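Local structure of cellulase (6UI3) at residues A[209-212]-A[216-219]; A[189-194]-A[266-271]; A[146-151]-A[218-223]; A[201-206]-A[257-262]. The protein probably hydrolyses internal beta-1,4 linkages of cellulose and related polysaccharides, with broad substrate specificity, this chain being the glycoside hydrolase family 5 domain of a longer protein. One frame throughout, in Å; residues are numbered along the deposited sequence.

Interaction 1: residues A[209-212]-A[216-219]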
loop_
_atom_site.group_PDB
_atom_site.type_symbol
_atom_site.label_atom_id
_atom_site.label_comp_id
_atom_site.label_asym_id
_atom_site.label_seq_id
_atom_site.Cartn_x
_atom_site.Cartn_y
_atom_site.Cartn_z
ATOM N N MET A 209 5.120 14.022 10.748
ATOM C CA MET A 209 3.842 13.916 10.062
ATOM C C MET A 209 2.796 14.814 10.700
ATOM O O MET A 209 2.648 14.828 11.917
ATOM C CB MET A 209 3.373 12.466 10.224
ATOM C CG MET A 209 2.073 12.133 9.575
ATOM S SD MET A 209 2.257 12.210 7.780
ATOM C CE MET A 209 0.682 11.489 7.303
ATOM N N VAL A 210 2.042 15.528 9.879
ATOM C CA VAL A 210 0.813 16.199 10.288
ATOM C C VAL A 210 -0.299 15.519 9.501
ATOM O O VAL A 210 -0.356 15.623 8.267
ATOM C CB VAL A 210 0.849 17.708 10.027
ATOM C CG1 VAL A 210 -0.514 18.344 10.363
ATOM C CG2 VAL A 210 1.946 18.353 10.849
ATOM N N VAL A 211 -1.138 14.763 10.190
ATOM C CA VAL A 211 -2.266 14.122 9.508
ATOM C C VAL A 211 -3.252 15.212 9.109
ATOM O O VAL A 211 -3.542 16.087 9.936
ATOM C CB VAL A 211 -2.928 13.099 10.436
ATOM C CG1 VAL A 211 -4.055 12.392 9.716
ATOM C CG2 VAL A 211 -1.899 12.069 10.933
ATOM N N PRO A 212 -3.766 15.228 7.880
ATOM C CA PRO A 212 -4.738 16.261 7.508
ATOM C C PRO A 212 -5.914 16.328 8.468
ATOM O O PRO A 212 -6.299 15.328 9.089
ATOM C CB PRO A 212 -5.187 15.833 6.107
ATOM C CG PRO A 212 -4.000 15.141 5.538
ATOM C CD PRO A 212 -3.404 14.379 6.725
ATOM N N ASN A 216 -11.624 10.953 8.438
ATOM C CA ASN A 216 -11.772 9.663 7.768
ATOM C C ASN A 216 -10.550 9.337 6.931
ATOM O O ASN A 216 -10.637 9.041 5.738
ATOM C CB ASN A 216 -13.059 9.675 6.959
ATOM C CG ASN A 216 -13.419 8.321 6.417
ATOM O OD1 ASN A 216 -12.965 7.283 6.908
ATOM N ND2 ASN A 216 -14.263 8.319 5.396
ATOM N N VAL A 217 -9.389 9.376 7.578
ATOM C CA VAL A 217 -8.126 8.999 6.962
ATOM C C VAL A 217 -7.416 7.963 7.823
ATOM O O VAL A 217 -7.635 7.851 9.033
ATOM C CB VAL A 217 -7.195 10.213 6.706
ATOM C CG1 VAL A 217 -7.815 11.189 5.719
ATOM C CG2 VAL A 217 -6.853 10.950 8.005
ATOM N N ALA A 218 -6.528 7.220 7.181
ATOM C CA ALA A 218 -5.643 6.287 7.858
ATOM C C ALA A 218 -4.208 6.590 7.456
ATOM O O ALA A 218 -3.957 7.034 6.331
ATOM C CB ALA A 218 -5.956 4.839 7.464
ATOM N N VAL A 219 -3.261 6.355 8.363
ATOM C CA VAL A 219 -1.849 6.554 8.043
ATOM C C VAL A 219 -1.313 5.314 7.344
ATOM O O VAL A 219 -1.557 4.182 7.784
ATOM C CB VAL A 219 -1.041 6.903 9.302
ATOM C CG1 VAL A 219 0.451 6.996 8.984
ATOM C CG2 VAL A 219 -1.539 8.211 9.905
#
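Apolar packing alone joins 209-212 to 216-219, and Val211 supplies one branch for each of its two partners. Its CG1 meets Val217 CG2 at 3.6 Å, the two side chains lying alongside and running opposite ways. Its CG2 turns to Val219, where CG2 to CG2 is 4.0 Å and the side chains cross obliquely. With CG1 anti to the backbone N (chi1 -177°), Val211 spreads its two methyl groups toward neighbouring points of the strand. Val217 answers with the methyl that stands between its own backbone N and carbonyl carbon, and Val219 with the one beside its backbone N. Beta-branched valine suits all three places: it favours extended backbone and offers two short, stiff branches.

Hydrogen bonds go instead to neighbours outside the two segments. Residues 217-219 begin strand 217-222, in which Ala218 bonds to Ile192 and Val194 on one flank and Val219 to Pro266 and Ile268 on the other. The loop 209-212 is tied separately, Val210 N bonding to Asn170 OD1 on helix 163-182.

Since no directional bond fixes Val211 to the strand, the fit here depends on shape: the loop leading out of helix 203-208 lays a hydrophobic side chain on the outward-facing valines of the strand it precedes, while Phe260 packs against Val211 and Val219 as well.

Interaction 2: residues A[189-194]-A[266-271]. Unlike the reference sequence in segment 266-271: Gln271 (reference Glu).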
loop_
_atom_site.group_PDB
_atom_site.type_symbol
_atom_site.label_atom_id
_atom_site.label_comp_id
_atom_site.label_asym_id
_atom_site.label_seq_id
_atom_site.Cartn_x
_atom_site.Cartn_y
_atom_site.Cartn_z
ATOM N N LYS A 189 -17.101 10.151 1.560
ATOM C CA LYS A 189 -17.189 9.217 2.683
ATOM C C LYS A 189 -16.184 8.069 2.585
ATOM O O LYS A 189 -16.201 7.159 3.427
ATOM C CB LYS A 189 -18.603 8.645 2.769
ATOM C CG LYS A 189 -19.648 9.662 3.160
ATOM C CD LYS A 189 -21.015 9.004 3.258
ATOM C CE LYS A 189 -22.105 10.012 3.582
ATOM N NZ LYS A 189 -23.447 9.365 3.661
ATOM N N ARG A 190 -15.303 8.103 1.598
ATOM C CA ARG A 190 -14.355 7.029 1.330
ATOM C C ARG A 190 -13.128 7.141 2.233
ATOM O O ARG A 190 -12.631 8.239 2.479
ATOM C CB ARG A 190 -13.898 7.195 -0.130
ATOM C CG ARG A 190 -13.000 6.097 -0.635
ATOM C CD ARG A 190 -12.682 6.201 -2.132
ATOM N NE ARG A 190 -13.842 6.455 -2.992
ATOM C CZ ARG A 190 -14.841 5.601 -3.205
ATOM N NH1 ARG A 190 -14.854 4.403 -2.635
ATOM N NH2 ARG A 190 -15.858 5.971 -3.970
ATOM N N LEU A 191 -12.596 6.003 2.685
ATOM C CA LEU A 191 -11.322 6.044 3.404
ATOM C C LEU A 191 -10.197 6.488 2.466
ATOM O O LEU A 191 -10.072 5.996 1.334
ATOM C CB LEU A 191 -10.988 4.680 4.001
ATOM C CG LEU A 191 -9.715 4.655 4.841
ATOM C CD1 LEU A 191 -9.879 5.411 6.144
ATOM C CD2 LEU A 191 -9.250 3.231 5.145
ATOM N N ILE A 192 -9.374 7.422 2.941
ATOM C CA ILE A 192 -8.166 7.852 2.246
ATOM C C ILE A 192 -6.960 7.571 3.139
ATOM O O ILE A 192 -6.967 7.909 4.331
ATOM C CB ILE A 192 -8.221 9.343 1.860
ATOM C CG1 ILE A 192 -9.444 9.628 0.982
ATOM C CG2 ILE A 192 -6.931 9.754 1.141
ATOM C CD1 ILE A 192 -9.771 11.106 0.825
ATOM N N MET A 193 -5.942 6.952 2.562
ATOM C CA MET A 193 -4.680 6.654 3.229
ATOM C C MET A 193 -3.663 7.743 2.899
ATOM O O MET A 193 -3.526 8.135 1.731
ATOM C CB MET A 193 -4.125 5.312 2.747
ATOM C CG MET A 193 -5.005 4.124 3.101
ATOM S SD MET A 193 -4.579 2.590 2.246
ATOM C CE MET A 193 -2.889 2.351 2.776
ATOM N N VAL A 194 -2.941 8.213 3.929
ATOM C CA VAL A 194 -1.949 9.251 3.784
ATOM C C VAL A 194 -0.630 8.759 4.381
ATOM O O VAL A 194 -0.598 8.336 5.544
ATOM C CB VAL A 194 -2.373 10.585 4.441
ATOM C CG1 VAL A 194 -3.466 11.249 3.592
ATOM C CG2 VAL A 194 -2.854 10.398 5.876
ATOM N N PRO A 266 -6.435 5.434 12.614
ATOM C CA PRO A 266 -5.933 4.086 12.342
ATOM C C PRO A 266 -4.696 4.107 11.465
ATOM O O PRO A 266 -4.439 5.068 10.730
ATOM C CB PRO A 266 -7.108 3.415 11.629
ATOM C CG PRO A 266 -7.864 4.530 11.005
ATOM C CD PRO A 266 -7.695 5.719 11.906
ATOM N N VAL A 267 -3.941 3.008 11.529
ATOM C CA VAL A 267 -2.735 2.793 10.731
ATOM C C VAL A 267 -2.910 1.519 9.914
ATOM O O VAL A 267 -3.376 0.497 10.430
ATOM C CB VAL A 267 -1.487 2.683 11.639
ATOM C CG1 VAL A 267 -0.236 2.399 10.833
ATOM C CG2 VAL A 267 -1.300 3.951 12.471
ATOM N N ILE A 268 -2.518 1.580 8.642
ATOM C CA ILE A 268 -2.473 0.421 7.750
ATOM C C ILE A 268 -1.015 0.166 7.395
ATOM O O ILE A 268 -0.313 1.083 6.955
ATOM C CB ILE A 268 -3.310 0.678 6.485
ATOM C CG1 ILE A 268 -4.796 0.789 6.841
ATOM C CG2 ILE A 268 -3.097 -0.416 5.467
ATOM C CD1 ILE A 268 -5.641 1.470 5.785
ATOM N N ILE A 269 -0.558 -1.068 7.591
ATOM C CA ILE A 269 0.752 -1.489 7.089
ATOM C C ILE A 269 0.551 -1.877 5.625
ATOM O O ILE A 269 0.275 -3.043 5.287
ATOM C CB ILE A 269 1.373 -2.608 7.936
ATOM C CG1 ILE A 269 1.433 -2.220 9.417
ATOM C CG2 ILE A 269 2.758 -2.956 7.402
ATOM C CD1 ILE A 269 2.245 -1.012 9.732
ATOM N N GLY A 270 0.661 -0.879 4.755
ATOM C CA GLY A 270 0.364 -1.060 3.351
ATOM C C GLY A 270 1.360 -1.925 2.614
ATOM O O GLY A 270 1.028 -2.435 1.528
ATOM N N GLN A 271 2.574 -2.087 3.162
ATOM C CA GLN A 271 3.553 -3.031 2.637
ATOM C C GLN A 271 4.382 -3.596 3.776
ATOM O O GLN A 271 4.888 -2.836 4.607
ATOM C CB GLN A 271 4.552 -2.396 1.652
ATOM C CG GLN A 271 3.907 -1.753 0.431
ATOM C CD GLN A 271 4.890 -1.132 -0.548
ATOM O OE1 GLN A 271 4.511 -0.354 -1.419
ATOM N NE2 GLN A 271 6.135 -1.476 -0.413
#
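The interior of the eight-stranded TIM barrel is filled here by Leu191 and Met193, which meet Ile268 on the inner face of the sheet. Strands 192-195 and 267-272 are not neighbours: strand 217-222 runs between them, and the CA atoms of Met193 and Ile268 are 8.0 Å apart. Ala218 of the intervening strand also packs on Ile268; being so small, it does not hold the two larger side chains apart.

Ile268 does its work with two branches. Its CG1 lies anti to the carbonyl carbon (chi1 -66°), and the extended second torsion carries CD1 out toward the opposing segment. There CD1 meets Leu191 CD2 tip to tip at 4.1 Å, and it also lies 3.8 Å from Met193 CG. Isoleucine therefore reaches two partners with one methyl, while its CG2 is kept for the end of the methionine. Methionine suits its place because an unbranched, flexible chain can run across the isoleucine at about a right angle and then fold round it.

At the amino-terminal end of the barrel, helix 16-21 closes over this layer: Ala16 and Val20 touch Leu191, and Met17 and Val20 touch Pro266. At the other end of segment 266-271 the character changes, Gln271 carrying a polar amide that bonds to Arg64 NH1 through OE1.

Met193 is bent at its last torsion (chi3 59°), and the bend brings its CE to 3.9 Å from Ile268 CG2.

Interaction 3: residues A[146-151]-A[218-223]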
loop_
_atom_site.group_PDB
_atom_site.type_symbol
_atom_site.label_atom_id
_atom_site.label_comp_id
_atom_site.label_asym_id
_atom_site.label_seq_id
_atom_site.Cartn_x
_atom_site.Cartn_y
_atom_site.Cartn_z
ATOM N N ILE A 146 -10.508 2.095 -1.711
ATOM C CA ILE A 146 -9.765 3.008 -0.851
ATOM C C ILE A 146 -8.713 3.704 -1.712
ATOM O O ILE A 146 -8.156 3.081 -2.621
ATOM C CB ILE A 146 -9.072 2.185 0.258
ATOM C CG1 ILE A 146 -10.095 1.444 1.128
ATOM C CG2 ILE A 146 -8.126 3.073 1.090
ATOM C CD1 ILE A 146 -9.475 0.356 1.996
ATOM N N PHE A 147 -8.431 4.978 -1.438
ATOM C CA PHE A 147 -7.385 5.722 -2.139
ATOM C C PHE A 147 -6.180 5.929 -1.221
ATOM O O PHE A 147 -6.345 6.148 -0.017
ATOM C CB PHE A 147 -7.911 7.096 -2.565
ATOM C CG PHE A 147 -9.037 7.071 -3.581
ATOM C CD1 PHE A 147 -9.234 5.995 -4.439
ATOM C CD2 PHE A 147 -9.893 8.162 -3.687
ATOM C CE1 PHE A 147 -10.264 6.024 -5.395
ATOM C CE2 PHE A 147 -10.911 8.186 -4.630
ATOM C CZ PHE A 147 -11.098 7.120 -5.473
ATOM N N ASP A 148 -4.976 5.890 -1.793
ATOM C CA ASP A 148 -3.687 6.032 -1.093
ATOM C C ASP A 148 -2.938 7.125 -1.847
ATOM O O ASP A 148 -2.621 6.958 -3.024
ATOM C CB ASP A 148 -3.017 4.647 -1.120
ATOM C CG ASP A 148 -1.545 4.618 -0.703
ATOM O OD1 ASP A 148 -0.955 5.653 -0.309
ATOM O OD2 ASP A 148 -0.974 3.479 -0.768
ATOM N N THR A 149 -2.713 8.281 -1.210
ATOM C CA THR A 149 -2.475 9.518 -1.969
ATOM C C THR A 149 -1.155 9.529 -2.749
ATOM O O THR A 149 -1.045 10.221 -3.769
ATOM C CB THR A 149 -2.496 10.747 -1.048
ATOM O OG1 THR A 149 -1.427 10.617 -0.096
ATOM C CG2 THR A 149 -3.842 10.945 -0.363
ATOM N N ILE A 150 -0.137 8.830 -2.255
ATOM C CA ILE A 150 1.180 8.732 -2.895
ATOM C C ILE A 150 1.898 7.582 -2.199
ATOM O O ILE A 150 1.774 7.425 -0.990
ATOM C CB ILE A 150 1.947 10.072 -2.843
ATOM C CG1 ILE A 150 3.286 9.977 -3.587
ATOM C CG2 ILE A 150 2.128 10.553 -1.405
ATOM C CD1 ILE A 150 3.195 9.699 -5.086
ATOM N N ASN A 151 2.649 6.776 -2.938
ATOM C CA ASN A 151 3.250 5.549 -2.392
ATOM C C ASN A 151 4.352 5.830 -1.363
ATOM O O ASN A 151 4.157 5.621 -0.161
ATOM C CB ASN A 151 3.754 4.707 -3.566
ATOM C CG ASN A 151 4.572 3.544 -3.122
ATOM O OD1 ASN A 151 4.122 2.771 -2.263
ATOM N ND2 ASN A 151 5.766 3.403 -3.661
ATOM N N ALA A 218 -6.528 7.220 7.181
ATOM C CA ALA A 218 -5.643 6.287 7.858
ATOM C C ALA A 218 -4.208 6.590 7.456
ATOM O O ALA A 218 -3.957 7.034 6.331
ATOM C CB ALA A 218 -5.956 4.839 7.464
ATOM N N VAL A 219 -3.261 6.355 8.363
ATOM C CA VAL A 219 -1.849 6.554 8.043
ATOM C C VAL A 219 -1.313 5.314 7.344
ATOM O O VAL A 219 -1.557 4.182 7.784
ATOM C CB VAL A 219 -1.041 6.903 9.302
ATOM C CG1 VAL A 219 0.451 6.996 8.984
ATOM C CG2 VAL A 219 -1.539 8.211 9.905
ATOM N N SER A 220 -0.602 5.531 6.240
ATOM C CA SER A 220 0.025 4.479 5.450
ATOM C C SER A 220 1.483 4.318 5.863
ATOM O O SER A 220 2.262 5.271 5.786
ATOM C CB SER A 220 -0.031 4.873 3.977
ATOM O OG SER A 220 0.732 3.961 3.206
ATOM N N ILE A 221 1.839 3.108 6.291
ATOM C CA ILE A 221 3.194 2.751 6.706
ATOM C C ILE A 221 3.661 1.536 5.913
ATOM O O ILE A 221 2.915 0.562 5.750
ATOM C CB ILE A 221 3.229 2.422 8.220
ATOM C CG1 ILE A 221 2.892 3.655 9.075
ATOM C CG2 ILE A 221 4.566 1.797 8.623
ATOM C CD1 ILE A 221 3.879 4.776 9.013
ATOM N N HIS A 222 4.907 1.578 5.444
ATOM C CA HIS A 222 5.573 0.430 4.824
ATOM C C HIS A 222 6.730 0.073 5.741
ATOM O O HIS A 222 7.597 0.916 5.983
ATOM C CB HIS A 222 6.084 0.762 3.422
ATOM C CG HIS A 222 5.009 1.224 2.489
ATOM N ND1 HIS A 222 5.284 1.697 1.226
ATOM C CD2 HIS A 222 3.663 1.278 2.631
ATOM C CE1 HIS A 222 4.153 2.034 0.631
ATOM N NE2 HIS A 222 3.156 1.799 1.464
ATOM N N ALA A 223 6.745 -1.147 6.271
ATOM C CA ALA A 223 7.693 -1.499 7.341
ATOM C C ALA A 223 8.266 -2.900 7.115
ATOM O O ALA A 223 7.799 -3.904 7.670
ATOM C CB ALA A 223 7.047 -1.342 8.722
HETATM O O HOH W 1 1.503 4.906 0.822
HETATM O O HOH W 2 0.291 1.907 1.553
#
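Asn151 and His222 meet edge-on: Asn151 OD1 lies in the plane of the imidazole, 3.0 Å from His222 CE1, and the amide is turned 35° from the ring. Asn151 leaves its backbone pointing away from strand 217-222, yet its amide comes back to the histidine; the same OD1 takes a hydrogen bond from Arg64 NH2. His222 has CG anti to its carbonyl carbon (chi1 -58°), which swings the ring toward Asn151 while ND1 bonds to Gln152 OE1 and holds its rotation.

Asp148 OD1 and Ser220 OG stand 4.3 Å apart and are joined through two waters. Both side chains extend anti to the backbone N (chi1 168° for Asp148), turning their polar ends toward these waters. Water 2 lies in the histidine plane, 2.9 Å from His222 NE2 and 2.7 Å from Ser220 OG, and donates to Asp148 OD2 at 3.1 Å. Water 1 lies 2.7 Å from Ser220 OG, 2.8 Å from Asp148 OD1 and 2.9 Å from Asn151 O, more acceptors being in reach than it has protons. Serine suits a place where one hydroxyl meets two waters; Asp148 OD2 also has a salt bridge to Arg64.

Asn151 precedes Gln152, consistent with the family's Asn-Glu-Pro motif after strand 145-148, at the carboxy-terminal mouth where family 5 active sites lie. Strands 145-148 and 217-222 flank strand 192-195, and Gln271 of strand 267-272 packs on Asn151 and His222.

Interaction 4: residues A[201-206]-A[257-262]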
loop_
_atom_site.group_PDB
_atom_site.type_symbol
_atom_site.label_atom_id
_atom_site.label_comp_id
_atom_site.label_asym_id
_atom_site.label_seq_id
_atom_site.Cartn_x
_atom_site.Cartn_y
_atom_site.Cartn_z
ATOM N N SER A 201 8.251 4.137 9.078
ATOM C CA SER A 201 7.951 4.044 10.497
ATOM C C SER A 201 9.086 4.532 11.387
ATOM O O SER A 201 8.960 4.457 12.615
ATOM C CB SER A 201 7.576 2.604 10.872
ATOM O OG SER A 201 8.673 1.720 10.728
ATOM N N ASP A 202 10.196 5.011 10.828
ATOM C CA ASP A 202 11.237 5.571 11.682
ATOM C C ASP A 202 10.671 6.798 12.388
ATOM O O ASP A 202 9.944 7.596 11.791
ATOM C CB ASP A 202 12.482 5.993 10.888
ATOM C CG ASP A 202 13.130 4.858 10.115
ATOM O OD1 ASP A 202 13.260 3.756 10.681
ATOM O OD2 ASP A 202 13.544 5.099 8.951
ATOM N N TYR A 203 11.063 6.975 13.649
ATOM C CA TYR A 203 10.424 7.991 14.476
ATOM C C TYR A 203 10.468 9.397 13.882
ATOM O O TYR A 203 9.451 10.101 13.974
ATOM C CB TYR A 203 10.936 7.967 15.929
ATOM C CG TYR A 203 10.071 8.864 16.764
ATOM C CD1 TYR A 203 8.772 8.495 17.071
ATOM C CD2 TYR A 203 10.511 10.114 17.168
ATOM C CE1 TYR A 203 7.942 9.329 17.780
ATOM C CE2 TYR A 203 9.675 10.967 17.876
ATOM C CZ TYR A 203 8.396 10.555 18.182
ATOM O OH TYR A 203 7.535 11.366 18.869
ATOM N N PRO A 204 11.557 9.871 13.275
ATOM C CA PRO A 204 11.526 11.256 12.771
ATOM C C PRO A 204 10.453 11.508 11.728
ATOM O O PRO A 204 9.845 12.589 11.684
ATOM C CB PRO A 204 12.940 11.470 12.226
ATOM C CG PRO A 204 13.778 10.550 13.034
ATOM C CD PRO A 204 12.921 9.308 13.210
ATOM N N LYS A 205 10.186 10.519 10.872
ATOM C CA LYS A 205 9.115 10.683 9.889
ATOM C C LYS A 205 7.750 10.681 10.564
ATOM O O LYS A 205 6.847 11.440 10.188
ATOM C CB LYS A 205 9.147 9.587 8.821
ATOM C CG LYS A 205 10.349 9.626 7.895
ATOM C CD LYS A 205 11.522 8.821 8.404
ATOM C CE LYS A 205 12.517 8.523 7.273
ATOM N NZ LYS A 205 13.665 7.692 7.697
ATOM N N VAL A 206 7.580 9.813 11.562
ATOM C CA VAL A 206 6.318 9.736 12.288
ATOM C C VAL A 206 6.061 11.026 13.041
ATOM O O VAL A 206 4.956 11.588 12.975
ATOM C CB VAL A 206 6.360 8.502 13.207
ATOM C CG1 VAL A 206 5.198 8.516 14.209
ATOM C CG2 VAL A 206 6.364 7.237 12.346
ATOM N N ASN A 257 1.173 2.935 17.663
ATOM C CA ASN A 257 -0.046 2.930 18.459
ATOM C C ASN A 257 -0.141 4.194 19.308
ATOM O O ASN A 257 -1.206 4.818 19.390
ATOM C CB ASN A 257 -0.063 1.669 19.324
ATOM C CG ASN A 257 -1.345 1.519 20.096
ATOM O OD1 ASN A 257 -2.424 1.450 19.495
ATOM N ND2 ASN A 257 -1.244 1.441 21.419
ATOM N N ASN A 258 0.963 4.595 19.952
ATOM C CA ASN A 258 0.950 5.801 20.776
ATOM C C ASN A 258 0.696 7.046 19.938
ATOM O O ASN A 258 -0.040 7.944 20.353
ATOM C CB ASN A 258 2.290 5.986 21.501
ATOM C CG ASN A 258 2.456 5.093 22.705
ATOM O OD1 ASN A 258 1.489 4.560 23.232
ATOM N ND2 ASN A 258 3.695 4.923 23.140
ATOM N N THR A 259 1.321 7.136 18.766
ATOM C CA THR A 259 1.256 8.378 18.011
ATOM C C THR A 259 -0.085 8.546 17.316
ATOM O O THR A 259 -0.649 9.638 17.319
ATOM C CB THR A 259 2.359 8.409 16.952
ATOM O OG1 THR A 259 3.648 8.327 17.579
ATOM C CG2 THR A 259 2.286 9.663 16.128
ATOM N N PHE A 260 -0.608 7.478 16.715
ATOM C CA PHE A 260 -1.788 7.553 15.860
ATOM C C PHE A 260 -3.001 6.841 16.450
ATOM O O PHE A 260 -4.043 7.471 16.686
ATOM C CB PHE A 260 -1.460 6.976 14.476
ATOM C CG PHE A 260 -0.339 7.686 13.762
ATOM C CD1 PHE A 260 -0.467 9.014 13.418
ATOM C CD2 PHE A 260 0.824 7.014 13.401
ATOM C CE1 PHE A 260 0.539 9.674 12.755
ATOM C CE2 PHE A 260 1.831 7.675 12.721
ATOM C CZ PHE A 260 1.690 8.996 12.405
ATOM N N VAL A 261 -2.892 5.533 16.709
ATOM C CA VAL A 261 -4.087 4.732 16.991
ATOM C C VAL A 261 -4.765 5.187 18.276
ATOM O O VAL A 261 -5.995 5.334 18.331
ATOM C CB VAL A 261 -3.746 3.227 17.026
ATOM C CG1 VAL A 261 -5.007 2.389 17.321
ATOM C CG2 VAL A 261 -3.135 2.781 15.709
ATOM N N LYS A 262 -3.983 5.437 19.325
ATOM C CA LYS A 262 -4.540 5.899 20.594
ATOM C C LYS A 262 -5.158 7.281 20.476
ATOM O O LYS A 262 -5.950 7.673 21.338
ATOM C CB LYS A 262 -3.458 5.881 21.685
ATOM C CG LYS A 262 -3.202 4.483 22.206
ATOM C CD LYS A 262 -1.979 4.368 23.118
ATOM C CE LYS A 262 -1.966 5.355 24.239
ATOM N NZ LYS A 262 -0.822 5.025 25.162
HETATM O O HOH W 3 4.751 11.141 17.815
#
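Thr259 OG1 is gripped by two partners: it hydrogen-bonds to Met255 O, one turn back in its own helix, and to water 3 at 3.0 Å. In the modelled conformer of Tyr203, one of two deposited, that water also bonds to Tyr203 OH, a bridge between the helices that is doubtful for the other conformer. Threonine suits the place because it can spend its oxygen on this polar side and still offer a methyl to the packing beneath.

That packing centres on Val206 CG1. It lies 3.7 Å from Thr259 CG2 and 3.8 Å from Phe260 CE2. The valine torsion (chi1 168°) sets CG1 anti to the backbone N, which brings it to the threonine. Thr259 CG2 in turn sits 3.7 Å above the Phe260 ring, over its centre, and so covers one face of the aromatic. A broad ring and two small branched residues interlock well, being stiff and largely apolar where they touch.

Each segment also has a polar brace of its own. Lys205 NZ forms a salt bridge with Asp202 OD2 at 2.9 Å, using the oxygen's anti lone pair, and it bonds to Trp159 O too. In the other segment a wider pi-type turn is closed by Lys262 N to Asn257 O.

Helices 203-208 and 243-261 pack against each other on the outside of the barrel, Met255 and Leu256 extending the cover over Val206, while Phe260 reaches inward to Val219 of strand 217-222 and Val267 of strand 267-272.

How the interactions relate
Strand 217-222 connects the set: interactions 1 and 3 share Ala218 and Val219, and interaction 2 reaches across this strand. Interactions 2 and 3, with centres about 5 Å apart, fill the barrel interior at successive levels. Where they meet, Gln271 OE1 lies 3.2 Å from His222 CE1, at the carboxy-terminal strand ends that carry the active site in family 5 enzymes; in this chain the position holds glutamine where the natural sequence has glutamate. Interactions 1 and 4, about 11 Å apart between centres, form the outer layer and join through Phe260, whose CD1 is 3.8 Å from Val219 CG2. Interaction 4 is about 14 Å, centre to centre, from interaction 3.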